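Local coordinates for protein putative sesquiterpene cyclase (Kitasatospora setae, PDB 4MC3) that catalyses the magnesium-dependent 1,11-cyclization of (2E,6E)-farnesyl diphosphate to the sesquiterpene alcohol (2Z,6E)-hedycaryol, with water as second substrate and release of diphosphate, at residues 195-200 and 286-291. Sequence-based numbering, arbitrary orientation.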
loop_
_atom_site.group_PDB
_atom_site.type_symbol
_atom_site.label_atom_id
_atom_site.label_comp_id
_atom_site.label_asym_id
_atom_site.label_seq_id
_atom_site.Cartn_x
_atom_site.Cartn_y
_atom_site.Cartn_z
ATOM N N PHE A 195 -11.700 10.046 -12.251
ATOM C CA PHE A 195 -11.298 8.677 -11.955
ATOM C C PHE A 195 -10.778 7.979 -13.213
ATOM O O PHE A 195 -11.238 8.258 -14.348
ATOM C CB PHE A 195 -12.457 7.891 -11.289
ATOM C CG PHE A 195 -12.736 8.293 -9.902
ATOM C CD1 PHE A 195 -12.290 7.530 -8.860
ATOM C CD2 PHE A 195 -13.403 9.495 -9.607
ATOM C CE1 PHE A 195 -12.475 7.928 -7.560
ATOM C CE2 PHE A 195 -13.613 9.867 -8.311
ATOM C CZ PHE A 195 -13.134 9.111 -7.284
ATOM N N LEU A 196 -9.881 7.011 -13.050
ATOM C CA LEU A 196 -9.423 6.200 -14.162
ATOM C C LEU A 196 -10.599 5.425 -14.771
ATOM O O LEU A 196 -11.415 4.866 -14.064
ATOM C CB LEU A 196 -8.348 5.211 -13.744
ATOM C CG LEU A 196 -7.051 5.711 -13.070
ATOM C CD1 LEU A 196 -6.188 4.558 -12.648
ATOM C CD2 LEU A 196 -6.316 6.660 -14.004
ATOM N N PRO A 197 -10.654 5.366 -16.083
ATOM C CA PRO A 197 -11.621 4.423 -16.651
ATOM C C PRO A 197 -11.261 2.989 -16.231
ATOM O O PRO A 197 -10.068 2.651 -16.134
ATOM C CB PRO A 197 -11.411 4.574 -18.152
ATOM C CG PRO A 197 -10.777 5.925 -18.345
ATOM C CD PRO A 197 -9.938 6.150 -17.096
ATOM N N GLY A 198 -12.267 2.145 -16.020
ATOM C CA GLY A 198 -11.998 0.731 -15.689
ATOM C C GLY A 198 -11.052 0.010 -16.639
ATOM O O GLY A 198 -10.253 -0.818 -16.204
ATOM N N SER A 199 -11.132 0.343 -17.929
ATOM C CA SER A 199 -10.261 -0.200 -18.951
ATOM C C SER A 199 -8.800 0.236 -18.858
ATOM O O SER A 199 -7.944 -0.336 -19.531
ATOM C CB SER A 199 -10.803 0.182 -20.340
ATOM O OG SER A 199 -10.672 1.569 -20.585
ATOM N N VAL A 200 -8.530 1.287 -18.085
ATOM C CA VAL A 200 -7.165 1.743 -17.804
ATOM C C VAL A 200 -6.705 1.206 -16.436
ATOM O O VAL A 200 -5.561 0.728 -16.327
ATOM C CB VAL A 200 -7.081 3.293 -17.798
ATOM C CG1 VAL A 200 -5.697 3.767 -17.362
ATOM C CG2 VAL A 200 -7.413 3.804 -19.188
ATOM N N SER A 286 -8.672 13.275 -23.712
ATOM C CA SER A 286 -7.448 13.869 -23.165
ATOM C C SER A 286 -7.427 13.887 -21.660
ATOM O O SER A 286 -6.402 13.592 -21.038
ATOM C CB SER A 286 -7.296 15.302 -23.688
ATOM O OG SER A 286 -7.291 15.250 -25.102
ATOM N N ARG A 287 -8.571 14.189 -21.051
ATOM C CA ARG A 287 -8.623 14.273 -19.587
ATOM C C ARG A 287 -8.258 12.930 -18.950
ATOM O O ARG A 287 -7.575 12.881 -17.908
ATOM C CB ARG A 287 -10.035 14.673 -19.201
ATOM C CG ARG A 287 -10.252 14.865 -17.735
ATOM C CD ARG A 287 -11.730 15.202 -17.608
ATOM N NE ARG A 287 -11.904 16.251 -16.687
ATOM C CZ ARG A 287 -13.061 16.455 -16.088
ATOM N NH1 ARG A 287 -14.134 15.683 -16.402
ATOM N NH2 ARG A 287 -13.123 17.405 -15.163
ATOM N N ALA A 288 -8.750 11.830 -19.531
ATOM C CA ALA A 288 -8.482 10.498 -19.002
ATOM C C ALA A 288 -7.053 10.097 -19.204
ATOM O O ALA A 288 -6.429 9.477 -18.321
ATOM C CB ALA A 288 -9.431 9.454 -19.583
ATOM N N ARG A 289 -6.489 10.433 -20.379
ATOM C CA ARG A 289 -5.058 10.156 -20.623
ATOM C C ARG A 289 -4.168 10.877 -19.613
ATOM O O ARG A 289 -3.257 10.265 -19.034
ATOM C CB ARG A 289 -4.639 10.554 -22.041
ATOM C CG ARG A 289 -5.397 9.796 -23.087
ATOM C CD ARG A 289 -5.133 10.471 -24.433
ATOM N NE ARG A 289 -5.711 9.736 -25.550
ATOM C CZ ARG A 289 -5.018 8.937 -26.372
ATOM N NH1 ARG A 289 -3.701 8.754 -26.218
ATOM N NH2 ARG A 289 -5.644 8.322 -27.357
ATOM N N GLU A 290 -4.470 12.144 -19.359
ATOM C CA GLU A 290 -3.722 12.944 -18.404
ATOM C C GLU A 290 -3.806 12.354 -16.999
ATOM O O GLU A 290 -2.787 12.257 -16.287
ATOM C CB GLU A 290 -4.252 14.397 -18.422
ATOM C CG GLU A 290 -3.587 15.371 -17.451
ATOM C CD GLU A 290 -4.314 16.713 -17.381
ATOM O OE1 GLU A 290 -4.910 17.142 -18.406
ATOM O OE2 GLU A 290 -4.289 17.341 -16.298
ATOM N N ALA A 291 -5.014 11.949 -16.588
ATOM C CA ALA A 291 -5.229 11.352 -15.268
ATOM C C ALA A 291 -4.432 10.061 -15.118
ATOM O O ALA A 291 -3.790 9.820 -14.089
ATOM C CB ALA A 291 -6.702 11.106 -15.034
#
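Pro197 meets the methyl group of Ala288 with the CG and CD atoms of its pyrrolidine ring: CG lies 4.0 Å from Ala288 CB, and the adjoining ring atom CD is 4.2 Å from the same CB. One turn further along helix 286-309, Leu196 makes the other touch, its CD2 methyl lying 4.0 Å from the carbonyl carbon of Ala291, against main chain instead of a side chain. CG stands anti to the leucine's own carbonyl carbon (chi1 -57°); CD1 continues the extended chain (chi2 176°), and CD2, the branch turned off it, makes the contact. Both alanines direct their CB toward 195-200, and these short side chains let the two backbones come close, with Leu196 CA 6.5 Å from Ala288 CA. The Pro197–Ala288 pair is apolar, and three of the four touching residues are buried; Leu196 also packs on Ala292 and Tyr295 of helix 286-309.

Pro197 occupies the N-cap position of the short helix 198-201, whose first turn is closed by the hydrogen bond from Val200 N to Pro197 O, 2.8 Å. Further out, Glu189 OE1 accepts a bond from Leu196 N, while Ser199 OG is hydrogen-bonded to Gln282 OE1. Remote from the nerolidol pocket, this is loop-to-helix packing in the all-helical class I terpene synthase alpha domain, joining the lead-in to helix 198-201 to the first turns of the C-terminal helix 286-309.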